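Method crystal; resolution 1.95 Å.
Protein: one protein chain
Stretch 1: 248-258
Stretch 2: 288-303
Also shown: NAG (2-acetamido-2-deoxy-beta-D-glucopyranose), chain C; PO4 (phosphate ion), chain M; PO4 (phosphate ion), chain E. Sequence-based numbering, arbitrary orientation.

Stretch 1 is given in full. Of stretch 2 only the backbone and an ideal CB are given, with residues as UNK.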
ATOM      1  N   GLY A 248       3.279  13.056  -7.803  1.00 20.26           N
ATOM      2  CA  GLY A 248       3.154  14.420  -7.262  1.00 20.33           C
ATOM      3  C   GLY A 248       4.459  14.959  -6.737  1.00 20.89           C
ATOM      4  O   GLY A 248       5.519  14.350  -6.894  1.00 22.35           O
ATOM      5  N   ILE A 249       4.399  16.103  -6.063  1.00 20.46           N
ATOM      6  CA  ILE A 249       5.643  16.733  -5.638  1.00 19.15           C
ATOM      7  C   ILE A 249       6.191  16.075  -4.370  1.00 17.55           C
ATOM      8  O   ILE A 249       7.340  16.260  -4.079  1.00 21.09           O
ATOM      9  CB  ILE A 249       5.459  18.233  -5.394  1.00 17.71           C
ATOM     10  CG1 ILE A 249       4.365  18.521  -4.347  1.00 19.08           C
ATOM     11  CG2 ILE A 249       5.026  18.980  -6.739  1.00 21.57           C
ATOM     12  CD1 ILE A 249       4.312  20.074  -3.940  1.00 20.33           C
ATOM     13  N   PHE A 250       5.371  15.328  -3.650  1.00 20.26           N
ATOM     14  CA  PHE A 250       5.835  14.541  -2.452  1.00 20.44           C
ATOM     15  C   PHE A 250       6.245  13.113  -2.769  1.00 20.67           C
ATOM     16  O   PHE A 250       6.736  12.400  -1.892  1.00 20.88           O
ATOM     17  CB  PHE A 250       4.683  14.501  -1.431  1.00 21.06           C
ATOM     18  CG  PHE A 250       4.375  15.886  -0.886  1.00 21.42           C
ATOM     19  CD1 PHE A 250       5.276  16.481   0.023  1.00 21.02           C
ATOM     20  CD2 PHE A 250       3.268  16.603  -1.373  1.00 19.20           C
ATOM     21  CE1 PHE A 250       5.022  17.784   0.538  1.00 22.00           C
ATOM     22  CE2 PHE A 250       2.981  17.938  -0.887  1.00 21.18           C
ATOM     23  CZ  PHE A 250       3.849  18.499   0.081  1.00 20.16           C
ATOM     24  N   GLN A 251       5.968  12.676  -4.012  1.00 23.06           N
ATOM     25  CA  GLN A 251       6.336  11.297  -4.488  1.00 21.06           C
ATOM     26  C   GLN A 251       5.740  10.250  -3.605  1.00 23.09           C
ATOM     27  O   GLN A 251       6.401   9.309  -3.168  1.00 25.24           O
ATOM     28  CB  GLN A 251       7.866  11.135  -4.591  1.00 20.41           C
ATOM     29  CG  GLN A 251       8.444  12.148  -5.650  1.00 20.88           C
ATOM     30  CD  GLN A 251       8.213  11.605  -7.104  1.00 24.89           C
ATOM     31  OE1 GLN A 251       8.895  10.653  -7.503  1.00 25.20           O
ATOM     32  NE2 GLN A 251       7.224  12.147  -7.837  1.00 22.12           N
ATOM     33  N   VAL A 252       4.467  10.426  -3.305  1.00 23.45           N
ATOM     34  CA  VAL A 252       3.722   9.404  -2.588  1.00 20.21           C
ATOM     35  C   VAL A 252       3.283   8.328  -3.639  1.00 23.00           C
ATOM     36  O   VAL A 252       2.544   8.665  -4.555  1.00 22.71           O
ATOM     37  CB  VAL A 252       2.447   9.970  -1.903  1.00 24.16           C
ATOM     38  CG1 VAL A 252       1.625   8.786  -1.288  1.00 23.19           C
ATOM     39  CG2 VAL A 252       2.827  11.031  -0.795  1.00 21.29           C
ATOM     40  N   GLU A 253       3.682   7.073  -3.449  1.00 22.53           N
ATOM     41  CA  GLU A 253       3.291   5.976  -4.374  1.00 23.29           C
ATOM     42  C   GLU A 253       1.944   5.375  -4.086  1.00 28.03           C
ATOM     43  O   GLU A 253       1.406   5.521  -2.971  1.00 19.69           O
ATOM     44  CB  GLU A 253       4.371   4.873  -4.322  1.00 24.31           C
ATOM     45  CG  GLU A 253       5.686   5.427  -4.828  1.00 23.11           C
ATOM     46  CD  GLU A 253       6.781   4.362  -4.949  1.00 31.18           C
ATOM     47  OE1 GLU A 253       6.441   3.199  -5.249  1.00 38.14           O
ATOM     48  OE2 GLU A 253       7.965   4.686  -4.727  1.00 41.28           O
ATOM     49  N   SER A 254       1.380   4.647  -5.055  1.00 26.26           N
ATOM     50  CA  SER A 254       0.066   4.129  -4.810  1.00 24.84           C
ATOM     51  C   SER A 254      -0.022   3.083  -3.691  1.00 21.21           C
ATOM     52  O   SER A 254      -1.073   3.005  -3.075  1.00 22.31           O
ATOM     53  CB  SER A 254      -0.578   3.564  -6.106  1.00 29.93           C
ATOM     54  OG  SER A 254       0.050   2.387  -6.514  1.00 30.06           O
ATOM     55  N   GLY A 255       1.013   2.280  -3.425  1.00 23.38           N
ATOM     56  CA  GLY A 255       0.910   1.278  -2.358  1.00 23.11           C
ATOM     57  C   GLY A 255       0.741   2.003  -0.988  1.00 24.75           C
ATOM     58  O   GLY A 255      -0.149   1.686  -0.195  1.00 21.40           O
ATOM     59  N   ASN A 256       1.595   2.980  -0.724  1.00 21.95           N
ATOM     60  CA  ASN A 256       1.494   3.776   0.530  1.00 23.87           C
ATOM     61  C   ASN A 256       0.162   4.510   0.632  1.00 25.06           C
ATOM     62  O   ASN A 256      -0.476   4.531   1.694  1.00 20.46           O
ATOM     63  CB  ASN A 256       2.659   4.759   0.609  1.00 23.00           C
ATOM     64  CG  ASN A 256       2.632   5.600   1.922  1.00 28.62           C
ATOM     65  OD1 ASN A 256       2.188   6.726   1.892  1.00 27.32           O
ATOM     66  ND2 ASN A 256       3.128   5.050   3.037  1.00 26.40           N
ATOM     67  N   PHE A 257      -0.322   5.056  -0.500  1.00 22.26           N
ATOM     68  CA  PHE A 257      -1.657   5.689  -0.527  1.00 20.10           C
ATOM     69  C   PHE A 257      -2.750   4.722  -0.179  1.00 23.63           C
ATOM     70  O   PHE A 257      -3.689   5.024   0.602  1.00 20.81           O
ATOM     71  CB  PHE A 257      -1.926   6.306  -1.945  1.00 21.58           C
ATOM     72  CG  PHE A 257      -3.146   7.141  -2.013  1.00 23.50           C
ATOM     73  CD1 PHE A 257      -3.078   8.497  -1.710  1.00 25.23           C
ATOM     74  CD2 PHE A 257      -4.375   6.587  -2.405  1.00 23.90           C
ATOM     75  CE1 PHE A 257      -4.243   9.348  -1.776  1.00 23.82           C
ATOM     76  CE2 PHE A 257      -5.543   7.387  -2.515  1.00 24.24           C
ATOM     77  CZ  PHE A 257      -5.507   8.767  -2.173  1.00 28.72           C
ATOM     78  N   ASN A 258      -2.696   3.544  -0.799  1.00 20.22           N
ATOM     79  CA  ASN A 258      -3.667   2.493  -0.503  1.00 20.34           C
ATOM     80  C   ASN A 258      -3.657   2.128   1.001  1.00 25.96           C
ATOM     81  O   ASN A 258      -4.689   1.941   1.638  1.00 21.94           O
ATOM     82  CB  ASN A 258      -3.327   1.234  -1.360  1.00 25.40           C
ATOM     83  CG  ASN A 258      -4.305   0.054  -1.122  1.00 35.60           C
ATOM     84  OD1 ASN A 258      -4.230  -0.659  -0.112  1.00 33.80           O
ATOM     85  ND2 ASN A 258      -5.199  -0.161  -2.067  1.00 37.25           N
ATOM     86  N   UNK A 288      -5.286  18.684  -6.628  1.00 22.28           N
ATOM     87  CA  UNK A 288      -4.178  17.973  -5.934  1.00 23.18           C
ATOM     88  C   UNK A 288      -3.204  18.979  -5.272  1.00 23.00           C
ATOM     89  O   UNK A 288      -2.406  18.605  -4.430  1.00 21.25           O
ATOM     90  CB  UNK A 288      -3.417  17.086  -6.921  1.00 23.18           C
ATOM     91  N   UNK A 289      -3.239  20.257  -5.653  1.00 21.01           N
ATOM     92  CA  UNK A 289      -2.411  21.237  -4.933  1.00 21.28           C
ATOM     93  C   UNK A 289      -2.873  21.319  -3.455  1.00 22.03           C
ATOM     94  O   UNK A 289      -2.104  21.597  -2.560  1.00 21.31           O
ATOM     95  CB  UNK A 289      -2.498  22.609  -5.604  1.00 21.28           C
ATOM     96  N   UNK A 290      -4.142  21.072  -3.223  1.00 22.49           N
ATOM     97  CA  UNK A 290      -4.665  21.100  -1.869  1.00 25.03           C
ATOM     98  C   UNK A 290      -4.567  19.724  -1.216  1.00 22.46           C
ATOM     99  O   UNK A 290      -4.115  19.596  -0.072  1.00 21.71           O
ATOM    100  CB  UNK A 290      -6.116  21.585  -1.871  1.00 25.03           C
ATOM    101  N   UNK A 291      -5.014  18.678  -1.914  1.00 19.58           N
ATOM    102  CA  UNK A 291      -5.037  17.371  -1.277  1.00 20.92           C
ATOM    103  C   UNK A 291      -3.639  16.782  -1.041  1.00 20.53           C
ATOM    104  O   UNK A 291      -3.459  16.067  -0.050  1.00 20.71           O
ATOM    105  CB  UNK A 291      -5.861  16.406  -2.132  1.00 20.92           C
ATOM    106  N   UNK A 292      -2.660  17.087  -1.891  1.00 21.28           N
ATOM    107  CA  UNK A 292      -1.411  16.326  -1.800  1.00 20.57           C
ATOM    108  C   UNK A 292      -0.584  16.655  -0.510  1.00 18.84           C
ATOM    109  O   UNK A 292      -0.039  15.747   0.083  1.00 18.97           O
ATOM    110  CB  UNK A 292      -0.565  16.609  -3.043  1.00 20.57           C
ATOM    111  N   UNK A 293      -0.507  17.928  -0.082  1.00 22.08           N
ATOM    112  CA  UNK A 293       0.199  18.110   1.205  1.00 20.14           C
ATOM    113  C   UNK A 293      -0.539  17.492   2.402  1.00 18.72           C
ATOM    114  O   UNK A 293       0.110  17.011   3.337  1.00 22.89           O
ATOM    115  CB  UNK A 293       0.410  19.603   1.466  1.00 20.14           C
ATOM    116  N   UNK A 294      -1.856  17.418   2.361  1.00 18.83           N
ATOM    117  CA  UNK A 294      -2.576  16.718   3.430  1.00 19.95           C
ATOM    118  C   UNK A 294      -2.309  15.205   3.393  1.00 25.96           C
ATOM    119  O   UNK A 294      -2.055  14.560   4.435  1.00 20.69           O
ATOM    120  CB  UNK A 294      -4.078  16.986   3.314  1.00 19.95           C
ATOM    121  N   UNK A 295      -2.292  14.623   2.191  1.00 21.48           N
ATOM    122  CA  UNK A 295      -1.932  13.193   2.064  1.00 20.63           C
ATOM    123  C   UNK A 295      -0.507  12.928   2.599  1.00 18.57           C
ATOM    124  O   UNK A 295      -0.307  11.999   3.328  1.00 18.50           O
ATOM    125  CB  UNK A 295      -2.030  12.751   0.602  1.00 20.63           C
ATOM    126  N   UNK A 296       0.455  13.731   2.191  1.00 18.71           N
ATOM    127  CA  UNK A 296       1.809  13.570   2.683  1.00 19.67           C
ATOM    128  C   UNK A 296       1.869  13.667   4.220  1.00 22.42           C
ATOM    129  O   UNK A 296       2.531  12.843   4.865  1.00 19.50           O
ATOM    130  CB  UNK A 296       2.719  14.623   2.048  1.00 19.67           C
ATOM    131  N   UNK A 297       1.155  14.649   4.778  1.00 22.12           N
ATOM    132  CA  UNK A 297       1.080  14.809   6.262  1.00 21.63           C
ATOM    133  C   UNK A 297       0.477  13.559   6.932  1.00 23.30           C
ATOM    134  O   UNK A 297       0.962  13.101   7.922  1.00 22.63           O
ATOM    135  CB  UNK A 297       0.241  16.037   6.623  1.00 21.63           C
ATOM    136  N   UNK A 298      -0.594  12.994   6.373  1.00 19.65           N
ATOM    137  CA  UNK A 298      -1.168  11.784   6.935  1.00 20.30           C
ATOM    138  C   UNK A 298      -0.208  10.610   6.813  1.00 22.72           C
ATOM    139  O   UNK A 298      -0.121   9.800   7.729  1.00 20.01           O
ATOM    140  CB  UNK A 298      -2.494  11.455   6.245  1.00 20.30           C
ATOM    141  N   UNK A 299       0.520  10.522   5.698  1.00 19.42           N
ATOM    142  CA  UNK A 299       1.502   9.452   5.556  1.00 20.91           C
ATOM    143  C   UNK A 299       2.603   9.520   6.628  1.00 21.90           C
ATOM    144  O   UNK A 299       3.027   8.500   7.186  1.00 20.65           O
ATOM    145  CB  UNK A 299       2.131   9.512   4.163  1.00 20.91           C
ATOM    146  N   UNK A 300       3.106  10.720   6.865  1.00 20.13           N
ATOM    147  CA  UNK A 300       4.091  10.962   7.907  1.00 20.81           C
ATOM    148  C   UNK A 300       3.508  10.685   9.287  1.00 21.68           C
ATOM    149  O   UNK A 300       4.142  10.084  10.138  1.00 21.92           O
ATOM    150  CB  UNK A 300       4.605  12.401   7.829  1.00 20.81           C
ATOM    151  N   UNK A 301       2.268  11.099   9.470  1.00 19.64           N
ATOM    152  CA  UNK A 301       1.565  10.909  10.718  1.00 22.06           C
ATOM    153  C   UNK A 301       1.444   9.423  11.002  1.00 28.00           C
ATOM    154  O   UNK A 301       1.598   8.993  12.126  1.00 22.73           O
ATOM    155  CB  UNK A 301       0.187  11.573  10.678  1.00 22.06           C
ATOM    156  N   UNK A 302       1.206   8.645   9.958  1.00 21.84           N
ATOM    157  CA  UNK A 302       1.054   7.215  10.096  1.00 20.99           C
ATOM    158  C   UNK A 302       2.323   6.605  10.678  1.00 21.60           C
ATOM    159  O   UNK A 302       2.246   5.746  11.527  1.00 22.63           O
ATOM    160  CB  UNK A 302       0.717   6.578   8.746  1.00 20.99           C
ATOM    161  N   UNK A 303       3.483   7.060  10.234  1.00 20.23           N
ATOM    162  CA  UNK A 303       4.720   6.512  10.757  1.00 21.85           C
ATOM    163  C   UNK A 303       4.824   6.775  12.256  1.00 25.32           C
ATOM    164  O   UNK A 303       5.123   5.879  13.026  1.00 21.99           O
ATOM    165  CB  UNK A 303       5.923   7.106  10.022  1.00 21.85           C
TER
HETATM  166  C1  NAG C   2      14.035  11.870  -6.225  1.00 24.68           C
HETATM  167  C2  NAG C   2      12.907  11.084  -6.775  1.00 23.24           C
HETATM  168  C3  NAG C   2      12.072  10.465  -5.666  1.00 25.02           C
HETATM  169  C4  NAG C   2      12.899   9.691  -4.683  1.00 24.99           C
HETATM  170  C5  NAG C   2      13.961  10.572  -4.164  1.00 22.54           C
HETATM  171  C6  NAG C   2      14.835   9.767  -3.239  1.00 25.90           C
HETATM  172  C7  NAG C   2      11.726  11.662  -8.940  1.00 30.55           C
HETATM  173  C8  NAG C   2      10.810  12.638  -9.725  1.00 26.08           C
HETATM  174  N2  NAG C   2      12.071  11.972  -7.611  1.00 22.52           N
HETATM  175  O3  NAG C   2      11.039   9.598  -6.180  1.00 24.07           O
HETATM  176  O4  NAG C   2      12.120   9.348  -3.517  1.00 24.83           O
HETATM  177  O5  NAG C   2      14.809  11.078  -5.254  1.00 22.93           O
HETATM  178  O6  NAG C   2      15.871  10.687  -2.917  1.00 31.11           O
HETATM  179  O7  NAG C   2      12.157  10.604  -9.413  1.00 29.95           O
HETATM  180  P   PO4 M 901       3.056   0.474  -6.059  0.87 31.34           P
HETATM  181  O1  PO4 M 901       2.792   1.926  -5.816  0.87 34.90           O
HETATM  182  O2  PO4 M 901       4.005   0.383  -7.218  0.87 25.88           O
HETATM  183  O3  PO4 M 901       1.830  -0.280  -6.499  0.87 28.16           O
HETATM  184  O4  PO4 M 901       3.667  -0.054  -4.823  0.87 34.22           O
HETATM  185  P   PO4 E 901       5.249   1.901   4.150  0.86 31.01           P
HETATM  186  O1  PO4 E 901       4.890   2.468   2.825  0.86 33.58           O
HETATM  187  O2  PO4 E 901       4.196   2.044   5.215  0.86 28.27           O
HETATM  188  O3  PO4 E 901       5.569   0.451   3.900  0.86 35.56           O
HETATM  189  O4  PO4 E 901       6.389   2.546   4.817  0.86 26.75           O

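Positions 288 to 303 form one helix. Position 288 has nothing of stretch 1 within reach of its CB. Many residues would fit, and it is Ala 288.

At 289 CA-to-CB points away. A long apolar or aromatic side chain could return to Ile 249. Trp 289 does so: chi1 is m, and its CZ3 lies 4.0 Å from CD1 of Ile 249.

Positions 290 and 291 are out of reach, and stretch 1 sets no demand there. They are Ile 290 and Thr 291.

At 292 CB points toward stretch 1. The ideal CB is 4.2 Å from CD2 of Phe 250, so a small residue is suitable: alanine, serine or perhaps cysteine. It is Ser 292. With chi1 p, its OG donates to O of Ala 288 at 2.8 Å.

At 293 CB points sideways, with the ideal CB 3.9 Å from CE2 of Phe 250. The backbone N has no bond to the preceding turn, and the helix kinks. Proline suits this well, though other compact apolar residues could be considered. Pro 293 packs its CA 3.5 Å from CE2 of Phe 250.

Position 294 points away and is open to many choices; it is Ile 294.

At 295 CB points toward Phe 257 and Val 252. A medium apolar side chain would suit: valine, isoleucine or leucine. It is Val 295, chi1 t. Its CG1 sits at the edge of the Phe 257 ring, 3.8 Å from CD1, and 4.4 Å from CG1 of Val 252.

At 296 the ideal CB is already 3.6 Å from CG of Phe 250. Little room remains in that direction, so alanine is favoured and glycine or serine is possible. Ala 296 places its CB over one ring face, 3.8 Å from the Phe 250 centroid, as a CH-pi contact.

Positions 297 and 298 lie out of reach. They are Ala 297 and Val 298.

At 299 the ideal CB is 3.6 Å from OD1 of Asn 256, an acceptor. A short donor is wanted, serine or possibly threonine. Ser 299, chi1 t, donates from OG to OD1 of Asn 256 at 2.7 Å. This hydrogen bond joins the two stretches.

Positions 300 and 301 make no contact. They are Leu 300 and Thr 301, whose OG1 donates to O of Ala 297 at 2.8 Å.

At 302 CB points toward stretch 1 but is distant. A long, flexible side chain could reach Asn 256. Met 302 brings CE to 3.8 Å from ND2 of Asn 256.

Position 303 is out of reach; it is Glu 303.

Stretch 2, residues 288-303: AWITSPIVAAVSLTME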
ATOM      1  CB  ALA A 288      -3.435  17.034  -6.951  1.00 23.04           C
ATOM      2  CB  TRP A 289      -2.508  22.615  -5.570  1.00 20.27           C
ATOM      3  CG  TRP A 289      -1.648  22.726  -6.863  1.00 22.99           C
ATOM      4  CD1 TRP A 289      -2.113  22.964  -8.153  1.00 20.99           C
ATOM      5  CD2 TRP A 289      -0.253  22.612  -6.944  1.00 20.97           C
ATOM      6  NE1 TRP A 289      -1.035  22.980  -9.024  1.00 21.97           N
ATOM      7  CE2 TRP A 289       0.118  22.810  -8.297  1.00 19.10           C
ATOM      8  CE3 TRP A 289       0.768  22.378  -5.983  1.00 19.81           C
ATOM      9  CZ2 TRP A 289       1.447  22.768  -8.724  1.00 21.51           C
ATOM     10  CZ3 TRP A 289       2.110  22.359  -6.415  1.00 21.25           C
ATOM     11  CH2 TRP A 289       2.435  22.553  -7.777  1.00 23.57           C
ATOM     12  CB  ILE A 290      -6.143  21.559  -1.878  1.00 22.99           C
ATOM     13  CG1 ILE A 290      -6.231  23.020  -2.304  1.00 24.47           C
ATOM     14  CG2 ILE A 290      -6.804  21.292  -0.523  1.00 23.30           C
ATOM     15  CD1 ILE A 290      -7.752  23.504  -2.639  1.00 24.25           C
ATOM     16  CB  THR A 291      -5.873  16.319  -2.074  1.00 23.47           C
ATOM     17  OG1 THR A 291      -5.431  16.243  -3.442  1.00 22.65           O
ATOM     18  CG2 THR A 291      -7.367  16.703  -2.042  1.00 26.33           C
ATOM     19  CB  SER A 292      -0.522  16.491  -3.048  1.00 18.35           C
ATOM     20  OG  SER A 292      -0.015  17.791  -3.314  1.00 22.18           O
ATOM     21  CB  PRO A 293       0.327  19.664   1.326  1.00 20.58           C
ATOM     22  CG  PRO A 293      -0.827  20.188   0.428  1.00 21.76           C
ATOM     23  CD  PRO A 293      -0.778  19.215  -0.745  1.00 20.17           C
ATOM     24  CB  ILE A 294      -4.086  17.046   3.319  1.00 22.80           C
ATOM     25  CG1 ILE A 294      -4.256  18.540   3.672  1.00 24.08           C
ATOM     26  CG2 ILE A 294      -4.907  16.153   4.285  1.00 24.90           C
ATOM     27  CD1 ILE A 294      -5.510  19.156   2.967  1.00 26.84           C
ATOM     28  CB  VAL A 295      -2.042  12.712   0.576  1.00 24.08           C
ATOM     29  CG1 VAL A 295      -1.548  11.246   0.409  1.00 23.48           C
ATOM     30  CG2 VAL A 295      -3.504  12.854   0.140  1.00 21.50           C
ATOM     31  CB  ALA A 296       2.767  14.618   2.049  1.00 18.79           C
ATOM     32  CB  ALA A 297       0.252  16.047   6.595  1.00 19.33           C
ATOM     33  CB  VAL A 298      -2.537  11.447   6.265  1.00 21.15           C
ATOM     34  CG1 VAL A 298      -3.104  10.064   6.709  1.00 20.37           C
ATOM     35  CG2 VAL A 298      -3.566  12.619   6.617  1.00 21.38           C
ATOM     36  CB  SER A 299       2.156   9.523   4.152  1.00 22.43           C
ATOM     37  OG  SER A 299       2.921   8.338   3.925  1.00 27.46           O
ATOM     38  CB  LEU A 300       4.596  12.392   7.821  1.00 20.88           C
ATOM     39  CG  LEU A 300       5.412  12.691   6.570  1.00 21.15           C
ATOM     40  CD1 LEU A 300       5.407  14.174   6.258  1.00 22.40           C
ATOM     41  CD2 LEU A 300       6.822  12.174   6.743  1.00 18.40           C
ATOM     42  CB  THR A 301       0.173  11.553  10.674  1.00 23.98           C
ATOM     43  OG1 THR A 301       0.317  12.971  10.637  1.00 21.63           O
ATOM     44  CG2 THR A 301      -0.650  11.155  11.880  1.00 21.96           C
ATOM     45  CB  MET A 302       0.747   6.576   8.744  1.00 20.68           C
ATOM     46  CG  MET A 302       0.759   5.058   8.750  1.00 25.21           C
ATOM     47  SD  MET A 302       2.395   4.344   8.511  1.00 31.35           S
ATOM     48  CE  MET A 302       2.602   4.553   6.748  1.00 29.33           C
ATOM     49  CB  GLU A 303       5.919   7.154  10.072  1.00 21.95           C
ATOM     50  CG  GLU A 303       5.958   7.039   8.562  1.00 24.50           C
ATOM     51  CD  GLU A 303       7.093   7.839   7.969  1.00 24.85           C
ATOM     52  OE1 GLU A 303       8.163   7.873   8.587  1.00 23.05           O
ATOM     53  OE2 GLU A 303       6.914   8.442   6.905  1.00 21.22           O
TER
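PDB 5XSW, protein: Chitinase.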